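Translation initiation inhibitor (Streptococcus pyogenes, PDB 2EWC) is of unknown function but belongs to the highly conserved YjgF family and is named a putative translation initiation inhibitor. Local coordinates at residues I4-H15 and L18-Y29. Numbering follows the deposited sequence.
Sequences IRRYDVNEDRGH and LVEAGDFYYLNY
Ile4, which also packs on Tyr119 of a second subunit, lays CG2 against CG1 of Val19 at 3.5 Å. Arg5 and Glu20 form an antiparallel hydrogen-bonded pair, with Glu20 N donating to Arg5 O at 2.8 Å. Their side chains run alongside each other, pointing the same way; CD of Arg5 rests 3.3 Å from Glu20 OE1, while the opposite charges stay beyond salt-bridge range. Arg6 faces Val19 in a non-hydrogen-bonded pair, its NH1 hydrogen-bonded to the backbone O of Asp61 of the second subunit. Tyr7 N donates to Leu18 O at 2.8 Å, and that same oxygen lies in plane at the ring edge. With CG beside the backbone N (chi1 -60°), the Tyr7 ring reaches along the strands to Glu20, where OH donates to OE1 at 2.8 Å; OE1 lies at the ring edge, and the ring and carboxylate planes are 18° apart. Past the corner at Asp8, Asn10 OD1 receives Arg13 N in an Asx motif, and Gly14 and His15 face Asn10 as a G1 bulge. The His15 ring then takes Asn28 ND2 over the centre of one face, 3.4 Å above its plane, while Asn28 OD1 accepts from Arg94 N of the second subunit. Within this chain strand 5-10 is the outermost of the sheet, and strand 15-21 joins it to strand 24-30, with Tyr7 and Leu18 touching Val56 and Leu27 packing on helix 38-54.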
ATOM      1  N   ILE B   4     -29.337 -42.733  -3.951  1.00 45.19           N
ATOM      2  CA  ILE B   4     -28.684 -42.084  -5.080  1.00 42.17           C
ATOM      3  C   ILE B   4     -29.299 -42.576  -6.395  1.00 41.08           C
ATOM      4  O   ILE B   4     -29.384 -43.774  -6.636  1.00 40.27           O
ATOM      5  CB  ILE B   4     -27.155 -42.325  -5.063  1.00 41.86           C
ATOM      6  CG1 ILE B   4     -26.543 -41.756  -3.781  1.00 39.22           C
ATOM      7  CG2 ILE B   4     -26.502 -41.725  -6.316  1.00 40.61           C
ATOM      8  CD1 ILE B   4     -25.161 -42.288  -3.472  1.00 36.72           C
ATOM      9  N   ARG B   5     -29.750 -41.646  -7.225  1.00 39.60           N
ATOM     10  CA  ARG B   5     -30.249 -42.012  -8.534  1.00 39.38           C
ATOM     11  C   ARG B   5     -29.279 -41.536  -9.591  1.00 38.21           C
ATOM     12  O   ARG B   5     -28.787 -40.409  -9.521  1.00 38.02           O
ATOM     13  CB  ARG B   5     -31.635 -41.428  -8.762  1.00 39.72           C
ATOM     14  CG  ARG B   5     -32.647 -41.810  -7.692  1.00 43.16           C
ATOM     15  CD  ARG B   5     -33.809 -40.829  -7.724  1.00 50.02           C
ATOM     16  NE  ARG B   5     -35.073 -41.453  -7.334  1.00 53.90           N
ATOM     17  CZ  ARG B   5     -35.785 -42.271  -8.110  1.00 55.99           C
ATOM     18  NH1 ARG B   5     -35.376 -42.590  -9.337  1.00 56.26           N
ATOM     19  NH2 ARG B   5     -36.913 -42.786  -7.647  1.00 58.71           N
ATOM     20  N   ARG B   6     -29.019 -42.398 -10.567  1.00 37.13           N
ATOM     21  CA  ARG B   6     -28.074 -42.116 -11.636  1.00 36.99           C
ATOM     22  C   ARG B   6     -28.796 -42.077 -13.002  1.00 36.99           C
ATOM     23  O   ARG B   6     -29.420 -43.059 -13.389  1.00 37.18           O
ATOM     24  CB  ARG B   6     -26.954 -43.166 -11.607  1.00 36.50           C
ATOM     25  CG  ARG B   6     -26.112 -43.110 -10.309  1.00 36.69           C
ATOM     26  CD  ARG B   6     -25.256 -44.357 -10.106  1.00 37.71           C
ATOM     27  NE  ARG B   6     -24.212 -44.132  -9.100  1.00 41.36           N
ATOM     28  CZ  ARG B   6     -24.331 -44.414  -7.802  1.00 43.20           C
ATOM     29  NH1 ARG B   6     -23.317 -44.164  -6.981  1.00 44.40           N
ATOM     30  NH2 ARG B   6     -25.453 -44.954  -7.319  1.00 43.12           N
ATOM     31  N   TYR B   7     -28.714 -40.950 -13.709  1.00 36.15           N
ATOM     32  CA  TYR B   7     -29.433 -40.753 -14.983  1.00 36.02           C
ATOM     33  C   TYR B   7     -28.454 -40.582 -16.127  1.00 35.74           C
ATOM     34  O   TYR B   7     -27.321 -40.175 -15.893  1.00 35.27           O
ATOM     35  CB  TYR B   7     -30.287 -39.488 -14.934  1.00 36.46           C
ATOM     36  CG  TYR B   7     -31.348 -39.456 -13.864  1.00 36.44           C
ATOM     37  CD1 TYR B   7     -32.683 -39.697 -14.176  1.00 38.63           C
ATOM     38  CD2 TYR B   7     -31.022 -39.140 -12.546  1.00 36.60           C
ATOM     39  CE1 TYR B   7     -33.673 -39.649 -13.178  1.00 39.47           C
ATOM     40  CE2 TYR B   7     -31.992 -39.091 -11.550  1.00 38.17           C
ATOM     41  CZ  TYR B   7     -33.309 -39.352 -11.869  1.00 37.95           C
ATOM     42  OH  TYR B   7     -34.258 -39.291 -10.885  1.00 38.35           O
ATOM     43  N   ASP B   8     -28.879 -40.877 -17.355  1.00 35.57           N
ATOM     44  CA  ASP B   8     -28.020 -40.689 -18.525  1.00 36.51           C
ATOM     45  C   ASP B   8     -26.647 -41.377 -18.352  1.00 36.81           C
ATOM     46  O   ASP B   8     -25.587 -40.767 -18.570  1.00 36.86           O
ATOM     47  CB  ASP B   8     -27.832 -39.181 -18.769  1.00 36.58           C
ATOM     48  CG  ASP B   8     -27.266 -38.873 -20.141  1.00 38.35           C
ATOM     49  OD1 ASP B   8     -27.506 -39.692 -21.066  1.00 39.88           O
ATOM     50  OD2 ASP B   8     -26.589 -37.818 -20.287  1.00 37.61           O
ATOM     51  N   VAL B   9     -26.674 -42.638 -17.932  1.00 36.82           N
ATOM     52  CA  VAL B   9     -25.472 -43.416 -17.667  1.00 36.59           C
ATOM     53  C   VAL B   9     -24.787 -43.814 -18.966  1.00 37.21           C
ATOM     54  O   VAL B   9     -25.436 -44.266 -19.905  1.00 37.33           O
ATOM     55  CB  VAL B   9     -25.801 -44.661 -16.844  1.00 36.22           C
ATOM     56  CG1 VAL B   9     -24.606 -45.582 -16.742  1.00 36.67           C
ATOM     57  CG2 VAL B   9     -26.256 -44.255 -15.458  1.00 36.17           C
ATOM     58  N   ASN B  10     -23.471 -43.619 -19.022  1.00 37.91           N
ATOM     59  CA  ASN B  10     -22.678 -44.021 -20.177  1.00 38.27           C
ATOM     60  C   ASN B  10     -21.830 -45.235 -19.821  1.00 38.38           C
ATOM     61  O   ASN B  10     -20.812 -45.115 -19.156  1.00 37.95           O
ATOM     62  CB  ASN B  10     -21.830 -42.841 -20.696  1.00 37.95           C
ATOM     63  CG  ASN B  10     -21.121 -43.152 -22.019  1.00 38.13           C
ATOM     64  OD1 ASN B  10     -20.720 -44.276 -22.263  1.00 37.55           O
ATOM     65  ND2 ASN B  10     -20.938 -42.135 -22.855  1.00 37.42           N
ATOM     66  N   GLU B  11     -22.274 -46.402 -20.276  1.00 39.27           N
ATOM     67  CA  GLU B  11     -21.652 -47.688 -19.940  1.00 40.46           C
ATOM     68  C   GLU B  11     -20.214 -47.846 -20.446  1.00 40.33           C
ATOM     69  O   GLU B  11     -19.388 -48.437 -19.768  1.00 40.30           O
ATOM     70  CB  GLU B  11     -22.525 -48.869 -20.435  1.00 41.05           C
ATOM     71  CG  GLU B  11     -23.958 -48.941 -19.826  1.00 43.96           C
ATOM     72  CD  GLU B  11     -23.981 -49.188 -18.308  1.00 48.27           C
ATOM     73  OE1 GLU B  11     -22.898 -49.444 -17.723  1.00 51.04           O
ATOM     74  OE2 GLU B  11     -25.082 -49.121 -17.696  1.00 48.52           O
ATOM     75  N   ASP B  12     -19.933 -47.333 -21.640  1.00 40.93           N
ATOM     76  CA  ASP B  12     -18.593 -47.425 -22.246  1.00 41.85           C
ATOM     77  C   ASP B  12     -17.544 -46.558 -21.569  1.00 41.49           C
ATOM     78  O   ASP B  12     -16.380 -46.957 -21.462  1.00 41.85           O
ATOM     79  CB  ASP B  12     -18.636 -47.034 -23.730  1.00 42.53           C
ATOM     80  CG  ASP B  12     -19.818 -47.636 -24.462  1.00 45.39           C
ATOM     81  OD1 ASP B  12     -20.368 -46.935 -25.339  1.00 49.17           O
ATOM     82  OD2 ASP B  12     -20.208 -48.795 -24.158  1.00 48.14           O
ATOM     83  N   ARG B  13     -17.935 -45.360 -21.142  1.00 40.82           N
ATOM     84  CA  ARG B  13     -16.975 -44.442 -20.524  1.00 40.14           C
ATOM     85  C   ARG B  13     -16.886 -44.653 -19.003  1.00 38.70           C
ATOM     86  O   ARG B  13     -15.896 -44.275 -18.377  1.00 38.47           O
ATOM     87  CB  ARG B  13     -17.303 -42.976 -20.847  1.00 40.72           C
ATOM     88  CG  ARG B  13     -17.721 -42.642 -22.306  1.00 44.53           C
ATOM     89  CD  ARG B  13     -16.800 -43.202 -23.412  1.00 51.24           C
ATOM     90  NE  ARG B  13     -15.381 -42.956 -23.161  1.00 55.39           N
ATOM     91  CZ  ARG B  13     -14.826 -41.747 -23.082  1.00 60.65           C
ATOM     92  NH1 ARG B  13     -15.573 -40.649 -23.219  1.00 62.51           N
ATOM     93  NH2 ARG B  13     -13.516 -41.628 -22.847  1.00 62.75           N
ATOM     94  N   GLY B  14     -17.897 -45.285 -18.414  1.00 37.07           N
ATOM     95  CA  GLY B  14     -17.921 -45.478 -16.962  1.00 34.65           C
ATOM     96  C   GLY B  14     -18.211 -44.183 -16.215  1.00 33.35           C
ATOM     97  O   GLY B  14     -17.519 -43.853 -15.257  1.00 32.78           O
ATOM     98  N   HIS B  15     -19.224 -43.441 -16.660  1.00 32.70           N
ATOM     99  CA  HIS B  15     -19.666 -42.233 -15.956  1.00 31.90           C
ATOM    100  C   HIS B  15     -21.188 -42.094 -15.980  1.00 31.84           C
ATOM    101  O   HIS B  15     -21.866 -42.713 -16.809  1.00 31.79           O
ATOM    102  CB  HIS B  15     -18.968 -40.969 -16.495  1.00 32.54           C
ATOM    103  CG  HIS B  15     -19.344 -40.584 -17.901  1.00 33.19           C
ATOM    104  ND1 HIS B  15     -18.400 -40.305 -18.874  1.00 34.45           N
ATOM    105  CD2 HIS B  15     -20.551 -40.375 -18.483  1.00 33.76           C
ATOM    106  CE1 HIS B  15     -19.016 -39.957 -19.994  1.00 33.75           C
ATOM    107  NE2 HIS B  15     -20.321 -39.999 -19.786  1.00 33.28           N
ATOM    108  N   LEU B  18     -25.877 -37.462 -15.018  1.00 28.84           N
ATOM    109  CA  LEU B  18     -26.411 -36.663 -13.934  1.00 29.56           C
ATOM    110  C   LEU B  18     -26.700 -37.576 -12.739  1.00 29.52           C
ATOM    111  O   LEU B  18     -27.465 -38.553 -12.861  1.00 29.92           O
ATOM    112  CB  LEU B  18     -27.721 -35.981 -14.359  1.00 30.24           C
ATOM    113  CG  LEU B  18     -28.390 -35.182 -13.238  1.00 31.58           C
ATOM    114  CD1 LEU B  18     -27.680 -33.854 -13.065  1.00 33.36           C
ATOM    115  CD2 LEU B  18     -29.865 -34.967 -13.486  1.00 35.11           C
ATOM    116  N   VAL B  19     -26.120 -37.246 -11.589  1.00 29.09           N
ATOM    117  CA  VAL B  19     -26.330 -38.010 -10.373  1.00 28.65           C
ATOM    118  C   VAL B  19     -27.183 -37.157  -9.460  1.00 30.19           C
ATOM    119  O   VAL B  19     -26.859 -35.996  -9.223  1.00 30.77           O
ATOM    120  CB  VAL B  19     -25.025 -38.349  -9.662  1.00 28.27           C
ATOM    121  CG1 VAL B  19     -25.303 -39.141  -8.377  1.00 27.71           C
ATOM    122  CG2 VAL B  19     -24.091 -39.127 -10.561  1.00 27.13           C
ATOM    123  N   GLU B  20     -28.302 -37.716  -8.991  1.00 30.62           N
ATOM    124  CA  GLU B  20     -29.167 -37.045  -8.036  1.00 31.37           C
ATOM    125  C   GLU B  20     -28.847 -37.612  -6.655  1.00 30.98           C
ATOM    126  O   GLU B  20     -28.849 -38.831  -6.471  1.00 31.15           O
ATOM    127  CB  GLU B  20     -30.638 -37.306  -8.396  1.00 31.80           C
ATOM    128  CG  GLU B  20     -31.669 -36.772  -7.388  1.00 32.93           C
ATOM    129  CD  GLU B  20     -33.055 -37.421  -7.569  1.00 34.41           C
ATOM    130  OE1 GLU B  20     -33.466 -37.704  -8.717  1.00 37.52           O
ATOM    131  OE2 GLU B  20     -33.728 -37.658  -6.547  1.00 39.23           O
ATOM    132  N   ALA B  21     -28.584 -36.719  -5.697  1.00 30.03           N
ATOM    133  CA  ALA B  21     -28.209 -37.074  -4.351  1.00 29.21           C
ATOM    134  C   ALA B  21     -28.961 -36.128  -3.441  1.00 29.27           C
ATOM    135  O   ALA B  21     -28.534 -34.996  -3.225  1.00 27.58           O
ATOM    136  CB  ALA B  21     -26.684 -36.906  -4.160  1.00 29.48           C
ATOM    137  N   GLY B  22     -30.109 -36.569  -2.926  1.00 29.71           N
ATOM    138  CA  GLY B  22     -30.948 -35.689  -2.106  1.00 30.19           C
ATOM    139  C   GLY B  22     -31.412 -34.471  -2.890  1.00 30.80           C
ATOM    140  O   GLY B  22     -32.088 -34.614  -3.902  1.00 30.70           O
ATOM    141  N   ASP B  23     -31.028 -33.276  -2.426  1.00 31.02           N
ATOM    142  CA  ASP B  23     -31.444 -32.014  -3.054  1.00 31.10           C
ATOM    143  C   ASP B  23     -30.455 -31.522  -4.125  1.00 31.01           C
ATOM    144  O   ASP B  23     -30.688 -30.475  -4.748  1.00 31.22           O
ATOM    145  CB  ASP B  23     -31.631 -30.925  -1.982  1.00 30.47           C
ATOM    146  CG  ASP B  23     -32.805 -31.209  -1.034  1.00 32.80           C
ATOM    147  OD1 ASP B  23     -33.759 -31.950  -1.418  1.00 31.16           O
ATOM    148  OD2 ASP B  23     -32.781 -30.656   0.094  1.00 31.49           O
ATOM    149  N   PHE B  24     -29.358 -32.261  -4.320  1.00 30.55           N
ATOM    150  CA  PHE B  24     -28.269 -31.841  -5.221  1.00 29.92           C
ATOM    151  C   PHE B  24     -28.091 -32.743  -6.423  1.00 30.49           C
ATOM    152  O   PHE B  24     -28.340 -33.945  -6.345  1.00 29.67           O
ATOM    153  CB  PHE B  24     -26.971 -31.691  -4.447  1.00 29.47           C
ATOM    154  CG  PHE B  24     -26.978 -30.501  -3.521  1.00 29.73           C
ATOM    155  CD1 PHE B  24     -26.525 -29.259  -3.959  1.00 30.91           C
ATOM    156  CD2 PHE B  24     -27.521 -30.603  -2.242  1.00 30.66           C
ATOM    157  CE1 PHE B  24     -26.561 -28.145  -3.112  1.00 32.00           C
ATOM    158  CE2 PHE B  24     -27.571 -29.492  -1.395  1.00 30.38           C
ATOM    159  CZ  PHE B  24     -27.080 -28.266  -1.831  1.00 29.79           C
ATOM    160  N   TYR B  25     -27.716 -32.134  -7.553  1.00 30.39           N
ATOM    161  CA  TYR B  25     -27.609 -32.842  -8.811  1.00 30.39           C
ATOM    162  C   TYR B  25     -26.249 -32.565  -9.393  1.00 30.66           C
ATOM    163  O   TYR B  25     -25.878 -31.402  -9.547  1.00 31.64           O
ATOM    164  CB  TYR B  25     -28.699 -32.396  -9.773  1.00 30.97           C
ATOM    165  CG  TYR B  25     -30.083 -32.677  -9.257  1.00 32.35           C
ATOM    166  CD1 TYR B  25     -30.787 -33.780  -9.706  1.00 31.84           C
ATOM    167  CD2 TYR B  25     -30.671 -31.860  -8.284  1.00 32.34           C
ATOM    168  CE1 TYR B  25     -32.060 -34.061  -9.218  1.00 34.13           C
ATOM    169  CE2 TYR B  25     -31.945 -32.136  -7.788  1.00 33.26           C
ATOM    170  CZ  TYR B  25     -32.623 -33.239  -8.266  1.00 32.69           C
ATOM    171  OH  TYR B  25     -33.874 -33.530  -7.801  1.00 34.12           O
ATOM    172  N   TYR B  26     -25.505 -33.623  -9.694  1.00 30.00           N
ATOM    173  CA  TYR B  26     -24.131 -33.497 -10.184  1.00 30.58           C
ATOM    174  C   TYR B  26     -24.058 -33.868 -11.660  1.00 30.58           C
ATOM    175  O   TYR B  26     -24.363 -34.991 -12.043  1.00 29.95           O
ATOM    176  CB  TYR B  26     -23.186 -34.380  -9.367  1.00 30.13           C
ATOM    177  CG  TYR B  26     -23.112 -33.915  -7.952  1.00 30.08           C
ATOM    178  CD1 TYR B  26     -22.074 -33.084  -7.537  1.00 30.16           C
ATOM    179  CD2 TYR B  26     -24.115 -34.249  -7.031  1.00 28.67           C
ATOM    180  CE1 TYR B  26     -22.027 -32.603  -6.252  1.00 31.30           C
ATOM    181  CE2 TYR B  26     -24.062 -33.775  -5.742  1.00 29.66           C
ATOM    182  CZ  TYR B  26     -23.012 -32.961  -5.358  1.00 29.50           C
ATOM    183  OH  TYR B  26     -22.948 -32.463  -4.082  1.00 30.43           O
ATOM    184  N   LEU B  27     -23.645 -32.907 -12.473  1.00 31.21           N
ATOM    185  CA  LEU B  27     -23.508 -33.105 -13.917  1.00 31.78           C
ATOM    186  C   LEU B  27     -22.101 -33.548 -14.292  1.00 31.24           C
ATOM    187  O   LEU B  27     -21.109 -32.912 -13.909  1.00 31.61           O
ATOM    188  CB  LEU B  27     -23.864 -31.817 -14.659  1.00 32.50           C
ATOM    189  CG  LEU B  27     -25.351 -31.409 -14.626  1.00 35.33           C
ATOM    190  CD1 LEU B  27     -25.540 -29.928 -14.235  1.00 37.29           C
ATOM    191  CD2 LEU B  27     -25.949 -31.684 -15.961  1.00 36.34           C
ATOM    192  N   ASN B  28     -22.022 -34.665 -15.006  1.00 30.45           N
ATOM    193  CA  ASN B  28     -20.802 -35.081 -15.675  1.00 30.12           C
ATOM    194  C   ASN B  28     -20.390 -33.954 -16.666  1.00 30.34           C
ATOM    195  O   ASN B  28     -21.193 -33.045 -16.944  1.00 29.14           O
ATOM    196  CB  ASN B  28     -21.079 -36.399 -16.394  1.00 29.92           C
ATOM    197  CG  ASN B  28     -19.828 -37.080 -16.894  1.00 29.70           C
ATOM    198  OD1 ASN B  28     -19.127 -37.741 -16.140  1.00 30.21           O
ATOM    199  ND2 ASN B  28     -19.555 -36.944 -18.182  1.00 28.26           N
ATOM    200  N   TYR B  29     -19.145 -33.962 -17.154  1.00 31.02           N
ATOM    201  CA  TYR B  29     -18.727 -32.938 -18.127  1.00 31.45           C
ATOM    202  C   TYR B  29     -19.710 -32.950 -19.305  1.00 31.73           C
ATOM    203  O   TYR B  29     -20.153 -34.014 -19.752  1.00 31.36           O
ATOM    204  CB  TYR B  29     -17.273 -33.143 -18.611  1.00 31.92           C
ATOM    205  CG  TYR B  29     -17.057 -34.419 -19.397  1.00 32.66           C
ATOM    206  CD1 TYR B  29     -17.297 -34.463 -20.774  1.00 31.30           C
ATOM    207  CD2 TYR B  29     -16.616 -35.591 -18.759  1.00 31.77           C
ATOM    208  CE1 TYR B  29     -17.099 -35.649 -21.506  1.00 33.20           C
ATOM    209  CE2 TYR B  29     -16.417 -36.765 -19.464  1.00 32.71           C
ATOM    210  CZ  TYR B  29     -16.657 -36.790 -20.843  1.00 34.71           C
ATOM    211  OH  TYR B  29     -16.472 -37.957 -21.559  1.00 36.60           O
TER